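Local atomic coordinates of proton-dependent oligopeptide transporter family protein (Xanthomonas campestris, PDB entry 6EI3), a protein that probably carries di- and tripeptides across the inner membrane coupled to proton movement, as a POT family member of the Major Facilitator Superfamily, captured here in an auto-inhibited state. Residues W81-Y86 against I177-A182; A91-F96 against G108-G113. One frame throughout, in Å; residues are numbered along the deposited sequence.

Helix 62-95 is shared by both contacts: its W81-Y86 turns pack against helix 168-188 in contact 1, and its A91-F96 end meets helix 100-117 in contact 2. The two centres lie about 10 Å apart, about 21 and 20 Å respectively from the centre of the chain and on the same side of it. Contact 2 is nested within the loop that contact 1 closes, and the two sites touch directly: F82 CD1 packs on F112 O at 3.2 Å, and Y86 CD2 on G113 C at 3.7 Å. Monoacylglycerol lipids (78M) border both, on W81, L84, I177, L178 and I181 in contact 1 and on G108 and F112 in contact 2.

Contact 1 of 2, residues W81-Y86 against I177-A182; sequences WFSLIY and ILMFIA. With 78M ((2S)-2,3-dihydroxypropyl(7Z)-pentadec-7-enoate), chain B; 78M ((2S)-2,3-dihydroxypropyl(7Z)-pentadec-7-enoate), chain D.
M179 lays its thioether over one face of the Y86 ring, a Met-aromatic contact between helix 168-188 and helix 62-95. The methionine leaves its helix with CG anti to the backbone N (chi1 -164°), then bends at chi2 and chi3, which brings the rest of the chain across the ring instead of past it. From CB outward, M179 CG comes first and lies 3.9 Å from Y86 CD1. SD comes next, almost over the ring centre: it lies 3.7 Å from the centroid of the Y86 ring, 11° off the normal. The terminal CE then carries on over the same face to the far side, 3.6 Å from Y86 CD2, and makes a CH-pi contact. CE also touches S83, lying 4.2 Å from its CB. The S83 hydroxyl is hydrogen-bonded to I79 O in its own helix, while Y86 OH bonds to E14 OE2 of helix 4-22, a tie that probably helps to hold the ring in place.

On the lipid-facing surface, W81 NE1 donates to O19 of the chain B 78M (3.0 Å, N-H...O angle 151°), and I177 CG1 meets C7 of the chain D lipid at 3.6 Å. Between the segments themselves, adhesion rests on dispersion and a soft sulfur-pi attraction, while the hydroxyls of S83 and Y86 find their partners at I79 and E14.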
loop_
_atom_site.group_PDB
_atom_site.type_symbol
_atom_site.label_atom_id
_atom_site.label_comp_id
_atom_site.label_asym_id
_atom_site.label_seq_id
_atom_site.Cartn_x
_atom_site.Cartn_y
_atom_site.Cartn_z
ATOM N N TRP A 81 -7.727 18.749 -9.350
ATOM C CA TRP A 81 -8.639 18.914 -8.224
ATOM C C TRP A 81 -8.237 18.099 -7.010
ATOM O O TRP A 81 -8.319 18.618 -5.906
ATOM C CB TRP A 81 -10.095 18.673 -8.641
ATOM C CG TRP A 81 -10.652 19.867 -9.360
ATOM C CD1 TRP A 81 -10.890 19.980 -10.698
ATOM C CD2 TRP A 81 -10.875 21.176 -8.802
ATOM N NE1 TRP A 81 -11.330 21.250 -10.996
ATOM C CE2 TRP A 81 -11.331 22.005 -9.850
ATOM C CE3 TRP A 81 -10.762 21.721 -7.506
ATOM C CZ2 TRP A 81 -11.690 23.346 -9.644
ATOM C CZ3 TRP A 81 -11.110 23.050 -7.304
ATOM C CH2 TRP A 81 -11.574 23.847 -8.362
ATOM N N PHE A 82 -7.770 16.856 -7.198
ATOM C CA PHE A 82 -7.281 16.062 -6.074
ATOM C C PHE A 82 -5.998 16.690 -5.511
ATOM O O PHE A 82 -5.827 16.695 -4.301
ATOM C CB PHE A 82 -7.039 14.604 -6.477
ATOM C CG PHE A 82 -8.258 13.725 -6.334
ATOM C CD1 PHE A 82 -8.642 13.236 -5.091
ATOM C CD2 PHE A 82 -9.024 13.391 -7.439
ATOM C CE1 PHE A 82 -9.758 12.405 -4.959
ATOM C CE2 PHE A 82 -10.144 12.558 -7.306
ATOM C CZ PHE A 82 -10.506 12.071 -6.066
ATOM N N SER A 83 -5.120 17.246 -6.385
ATOM C CA SER A 83 -3.874 17.888 -5.936
ATOM C C SER A 83 -4.140 19.151 -5.111
ATOM O O SER A 83 -3.401 19.419 -4.172
ATOM C CB SER A 83 -2.953 18.196 -7.112
ATOM O OG SER A 83 -2.527 16.988 -7.721
ATOM N N LEU A 84 -5.188 19.908 -5.443
ATOM C CA LEU A 84 -5.553 21.115 -4.693
ATOM C C LEU A 84 -6.122 20.733 -3.311
ATOM O O LEU A 84 -5.851 21.416 -2.327
ATOM C CB LEU A 84 -6.569 21.967 -5.474
ATOM C CG LEU A 84 -6.053 22.734 -6.690
ATOM C CD1 LEU A 84 -7.223 23.205 -7.555
ATOM C CD2 LEU A 84 -5.187 23.919 -6.285
ATOM N N ILE A 85 -6.906 19.640 -3.244
ATOM C CA ILE A 85 -7.447 19.120 -1.980
ATOM C C ILE A 85 -6.247 18.691 -1.113
ATOM O O ILE A 85 -6.180 19.006 0.073
ATOM C CB ILE A 85 -8.473 17.969 -2.235
ATOM C CG1 ILE A 85 -9.802 18.553 -2.828
ATOM C CG2 ILE A 85 -8.766 17.192 -0.942
ATOM C CD1 ILE A 85 -10.792 17.547 -3.441
ATOM N N TYR A 86 -5.281 18.016 -1.756
ATOM C CA TYR A 86 -4.041 17.505 -1.201
ATOM C C TYR A 86 -3.284 18.676 -0.540
ATOM O O TYR A 86 -2.875 18.559 0.621
ATOM C CB TYR A 86 -3.272 16.871 -2.366
ATOM C CG TYR A 86 -2.181 15.860 -2.086
ATOM C CD1 TYR A 86 -1.520 15.833 -0.855
ATOM C CD2 TYR A 86 -1.717 15.020 -3.091
ATOM C CE1 TYR A 86 -0.435 14.984 -0.639
ATOM C CE2 TYR A 86 -0.613 14.198 -2.899
ATOM C CZ TYR A 86 0.012 14.165 -1.662
ATOM O OH TYR A 86 1.076 13.318 -1.491
ATOM N N ILE A 177 4.925 22.960 1.159
ATOM C CA ILE A 177 5.426 23.854 0.082
ATOM C C ILE A 177 5.763 23.065 -1.192
ATOM O O ILE A 177 5.411 23.482 -2.295
ATOM C CB ILE A 177 6.603 24.742 0.587
ATOM C CG1 ILE A 177 6.102 25.796 1.621
ATOM C CG2 ILE A 177 7.383 25.412 -0.563
ATOM C CD1 ILE A 177 5.075 26.971 1.076
ATOM N N LEU A 178 6.382 21.897 -1.031
ATOM C CA LEU A 178 6.723 21.023 -2.147
ATOM C C LEU A 178 5.499 20.532 -2.889
ATOM O O LEU A 178 5.562 20.387 -4.106
ATOM C CB LEU A 178 7.605 19.852 -1.690
ATOM C CG LEU A 178 9.073 20.225 -1.483
ATOM C CD1 LEU A 178 9.771 19.149 -0.726
ATOM C CD2 LEU A 178 9.781 20.447 -2.821
ATOM N N MET A 179 4.389 20.303 -2.172
ATOM C CA MET A 179 3.122 19.872 -2.763
ATOM C C MET A 179 2.506 21.039 -3.522
ATOM O O MET A 179 1.948 20.840 -4.597
ATOM C CB MET A 179 2.158 19.339 -1.678
ATOM C CG MET A 179 1.002 18.532 -2.239
ATOM S SD MET A 179 1.524 17.192 -3.371
ATOM C CE MET A 179 0.334 17.436 -4.692
ATOM N N PHE A 180 2.615 22.265 -2.975
ATOM C CA PHE A 180 2.135 23.449 -3.677
ATOM C C PHE A 180 2.922 23.574 -4.993
ATOM O O PHE A 180 2.329 23.800 -6.046
ATOM C CB PHE A 180 2.281 24.733 -2.826
ATOM C CG PHE A 180 2.105 25.978 -3.668
ATOM C CD1 PHE A 180 0.836 26.458 -3.973
ATOM C CD2 PHE A 180 3.206 26.629 -4.218
ATOM C CE1 PHE A 180 0.676 27.593 -4.782
ATOM C CE2 PHE A 180 3.038 27.736 -5.058
ATOM C CZ PHE A 180 1.776 28.212 -5.326
ATOM N N ILE A 181 4.256 23.389 -4.923
ATOM C CA ILE A 181 5.138 23.459 -6.096
ATOM C C ILE A 181 4.812 22.338 -7.072
ATOM O O ILE A 181 4.829 22.590 -8.273
ATOM C CB ILE A 181 6.643 23.452 -5.699
ATOM C CG1 ILE A 181 7.034 24.775 -4.968
ATOM C CG2 ILE A 181 7.536 23.199 -6.945
ATOM C CD1 ILE A 181 8.407 24.729 -4.237
ATOM N N ALA A 182 4.537 21.101 -6.565
ATOM C CA ALA A 182 4.171 19.959 -7.412
ATOM C C ALA A 182 2.922 20.284 -8.232
ATOM O O ALA A 182 2.894 20.015 -9.436
ATOM C CB ALA A 182 3.899 18.721 -6.550
HETATM O O21 78M B . -9.088 21.161 -15.888
HETATM C C20 78M B . -10.244 21.868 -15.464
HETATM C C18 78M B . -10.067 22.408 -14.064
HETATM O O19 78M B . -11.342 22.773 -13.524
HETATM C C17 78M B . -9.132 23.592 -14.022
HETATM O O2 78M B . -8.914 23.868 -12.618
HETATM C C1 78M B . -7.966 24.758 -12.300
HETATM O O1 78M B . -7.223 25.264 -13.102
HETATM C C2 78M B . -7.972 25.048 -10.824
HETATM C C3 78M B . -6.817 25.915 -10.323
HETATM C C4 78M B . -5.470 25.201 -10.312
HETATM C C5 78M B . -4.360 25.983 -9.632
HETATM C C6 78M B . -2.961 25.452 -9.925
HETATM C C7 78M B . -1.910 25.950 -8.975
HETATM C C8 78M B . -1.211 27.079 -9.031
HETATM C C9 78M B . -1.289 28.183 -10.052
HETATM C C10 78M B . -0.263 29.297 -9.805
HETATM C C11 78M B . 1.144 28.977 -10.299
HETATM C C12 78M B . 2.247 29.804 -9.653
HETATM C C13 78M B . 3.622 29.614 -10.290
HETATM C C15 78M B . 5.333 29.140 -8.437
HETATM C C14 78M B . 4.797 30.133 -9.466
HETATM O O21 78M D . 10.789 28.690 14.097
HETATM C C20 78M D . 9.653 29.518 13.897
HETATM C C18 78M D . 8.372 28.809 14.276
HETATM O O19 78M D . 8.483 27.401 14.040
HETATM C C17 78M D . 7.163 29.355 13.549
HETATM O O2 78M D . 7.489 29.250 12.142
HETATM C C1 78M D . 6.505 29.030 11.265
HETATM O O1 78M D . 5.372 28.754 11.570
HETATM C C2 78M D . 6.991 29.216 9.861
HETATM C C3 78M D . 7.131 27.922 9.075
HETATM C C4 78M D . 7.640 28.195 7.677
HETATM C C5 78M D . 7.735 27.000 6.756
HETATM C C6 78M D . 8.191 27.396 5.357
HETATM C C7 78M D . 8.368 26.231 4.434
HETATM C C8 78M D . 9.359 26.024 3.581
HETATM C C9 78M D . 10.559 26.889 3.348
HETATM C C10 78M D . 11.873 26.149 3.617
HETATM C C11 78M D . 12.622 25.697 2.368
HETATM C C12 78M D . 11.954 24.583 1.558
HETATM C C13 78M D . 12.717 24.208 0.291
HETATM C C15 78M D . 11.039 23.869 -1.565
HETATM C C14 78M D . 12.019 23.214 -0.615
#

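Contact 2 of 2, residues A91-F96 against G108-G113. With 78M ((2S)-2,3-dihydroxypropyl(7Z)-pentadec-7-enoate), chain R.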
loop_
_atom_site.group_PDB
_atom_site.type_symbol
_atom_site.label_atom_id
_atom_site.label_comp_id
_atom_site.label_asym_id
_atom_site.label_seq_id
_atom_site.Cartn_x
_atom_site.Cartn_y
_atom_site.Cartn_z
ATOM N N ALA A 91 -2.016 22.410 4.252
ATOM C CA ALA A 91 -2.312 23.711 4.884
ATOM C C ALA A 91 -3.058 23.508 6.224
ATOM O O ALA A 91 -2.896 24.305 7.145
ATOM C CB ALA A 91 -3.164 24.561 3.957
ATOM N N CYS A 92 -3.874 22.444 6.330
ATOM C CA CYS A 92 -4.573 22.142 7.566
ATOM C C CYS A 92 -3.590 21.700 8.638
ATOM O O CYS A 92 -3.731 22.127 9.787
ATOM C CB CYS A 92 -5.678 21.122 7.352
ATOM S SG CYS A 92 -7.174 21.802 6.601
ATOM N N LEU A 93 -2.539 20.939 8.257
ATOM C CA LEU A 93 -1.528 20.526 9.221
ATOM C C LEU A 93 -0.765 21.743 9.823
ATOM O O LEU A 93 -0.235 21.629 10.933
ATOM C CB LEU A 93 -0.564 19.461 8.680
ATOM C CG LEU A 93 -1.121 18.194 8.001
ATOM C CD1 LEU A 93 -0.003 17.272 7.627
ATOM C CD2 LEU A 93 -2.145 17.439 8.868
ATOM N N ALA A 94 -0.785 22.915 9.119
ATOM C CA ALA A 94 -0.174 24.196 9.524
ATOM C C ALA A 94 -1.140 25.024 10.367
ATOM O O ALA A 94 -0.810 25.398 11.486
ATOM C CB ALA A 94 0.239 24.990 8.285
ATOM N N LEU A 95 -2.333 25.306 9.826
ATOM C CA LEU A 95 -3.402 26.066 10.472
ATOM C C LEU A 95 -3.898 25.400 11.770
ATOM O O LEU A 95 -4.399 26.101 12.649
ATOM C CB LEU A 95 -4.599 26.187 9.497
ATOM C CG LEU A 95 -4.681 27.401 8.550
ATOM C CD1 LEU A 95 -3.543 27.414 7.530
ATOM C CD2 LEU A 95 -5.997 27.375 7.766
ATOM N N PHE A 96 -3.796 24.048 11.874
ATOM C CA PHE A 96 -4.347 23.315 13.010
ATOM C C PHE A 96 -3.401 22.316 13.687
ATOM O O PHE A 96 -3.850 21.310 14.229
ATOM C CB PHE A 96 -5.642 22.624 12.582
ATOM C CG PHE A 96 -6.670 23.512 11.912
ATOM C CD1 PHE A 96 -7.385 24.455 12.645
ATOM C CD2 PHE A 96 -6.952 23.376 10.557
ATOM C CE1 PHE A 96 -8.339 25.274 12.026
ATOM C CE2 PHE A 96 -7.918 24.186 9.942
ATOM C CZ PHE A 96 -8.597 25.136 10.678
ATOM N N GLY A 108 -6.978 13.601 6.590
ATOM C CA GLY A 108 -8.070 13.085 5.765
ATOM C C GLY A 108 -8.015 13.628 4.339
ATOM O O GLY A 108 -8.146 12.878 3.373
ATOM N N LEU A 109 -7.781 14.936 4.204
ATOM C CA LEU A 109 -7.671 15.623 2.915
ATOM C C LEU A 109 -6.418 15.192 2.146
ATOM O O LEU A 109 -6.479 15.035 0.922
ATOM C CB LEU A 109 -7.708 17.151 3.128
ATOM C CG LEU A 109 -9.031 17.745 3.663
ATOM C CD1 LEU A 109 -8.882 19.237 3.944
ATOM C CD2 LEU A 109 -10.235 17.469 2.724
ATOM N N ILE A 110 -5.297 14.944 2.867
ATOM C CA ILE A 110 -4.046 14.446 2.272
ATOM C C ILE A 110 -4.269 13.046 1.772
ATOM O O ILE A 110 -3.913 12.772 0.641
ATOM C CB ILE A 110 -2.832 14.523 3.248
ATOM C CG1 ILE A 110 -2.402 16.001 3.417
ATOM C CG2 ILE A 110 -1.631 13.679 2.722
ATOM C CD1 ILE A 110 -1.496 16.242 4.596
ATOM N N ALA A 111 -4.907 12.164 2.592
ATOM C CA ALA A 111 -5.191 10.778 2.201
ATOM C C ALA A 111 -6.039 10.743 0.915
ATOM O O ALA A 111 -5.746 9.993 -0.009
ATOM C CB ALA A 111 -5.937 10.068 3.325
ATOM N N PHE A 112 -7.082 11.570 0.877
ATOM C CA PHE A 112 -8.002 11.697 -0.247
ATOM C C PHE A 112 -7.298 12.195 -1.499
ATOM O O PHE A 112 -7.489 11.615 -2.575
ATOM C CB PHE A 112 -9.145 12.656 0.135
ATOM C CG PHE A 112 -10.295 12.763 -0.841
ATOM C CD1 PHE A 112 -11.252 11.760 -0.924
ATOM C CD2 PHE A 112 -10.477 13.911 -1.602
ATOM C CE1 PHE A 112 -12.349 11.887 -1.778
ATOM C CE2 PHE A 112 -11.593 14.049 -2.436
ATOM C CZ PHE A 112 -12.512 13.029 -2.530
ATOM N N GLY A 113 -6.501 13.256 -1.350
ATOM C CA GLY A 113 -5.774 13.837 -2.471
ATOM C C GLY A 113 -4.727 12.907 -3.054
ATOM O O GLY A 113 -4.676 12.715 -4.273
HETATM O O21 78M R . -15.781 5.379 -3.384
HETATM C C20 78M R . -16.646 6.444 -3.013
HETATM C C18 78M R . -16.095 7.199 -1.826
HETATM O O19 78M R . -16.275 6.435 -0.628
HETATM C C17 78M R . -16.692 8.581 -1.685
HETATM O O2 78M R . -15.918 9.186 -0.623
HETATM C C1 78M R . -16.201 10.438 -0.250
HETATM O O1 78M R . -16.827 11.222 -0.916
HETATM C C2 78M R . -15.690 10.709 1.133
HETATM C C3 78M R . -14.516 11.669 1.186
HETATM C C4 78M R . -14.688 12.699 2.288
HETATM C C5 78M R . -13.407 13.357 2.754
HETATM C C6 78M R . -12.609 12.539 3.766
HETATM C C7 78M R . -11.608 13.420 4.439
HETATM C C8 78M R . -11.421 13.621 5.735
HETATM C C9 78M R . -12.085 12.971 6.913
HETATM C C10 78M R . -11.175 13.108 8.132
HETATM C C11 78M R . -11.855 12.891 9.470
HETATM C C12 78M R . -11.237 13.716 10.583
HETATM C C13 78M R . -11.936 13.579 11.923
HETATM C C15 78M R . -12.064 14.399 14.312
HETATM C C14 78M R . -11.595 14.686 12.906
#
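L93 and I110 reach toward each other tip to tip, joining the end of helix 62-95 to helix 100-117, the next helix along the chain. The methyls L93 CD1 and I110 CD1 meet at 3.5 Å, and the same I110 methyl also lies 3.9 Å from L93 CG, so it presses on one branch and the fork of the leucine. Although the L93 CB points neither at helix 100-117 nor away from it, the side chain extends: CG sits beside the backbone N (chi1 -50°), and chi2 near 180° carries CD1 outward to the isoleucine. I110 answers with CG1 also beside its backbone N and an extended chi2 of 165°, which sends CD1 away from its own helix.

One residue back on each helix, C92 and L109 form a second, looser pair, with SG 4.1 Å from L109 CD1. Here both CB atoms face the partner helix. Beyond the pairs, I110 packs on F54, Y86 and H90, while L93 rests on F103 and L107.

Outside this seam the chain R 78M lipid lies against helix 100-117 at G108 and F112. With no side chain, G108 lets lipid C8 approach its CA to 3.4 Å; F112 CE1 meets lipid C3 at 3.7 Å. With 119 Å² buried in all, the two segments adhere through a few methyl and thiol contacts, an apolar join that depends on the fit of surfaces rather than on directional bonds.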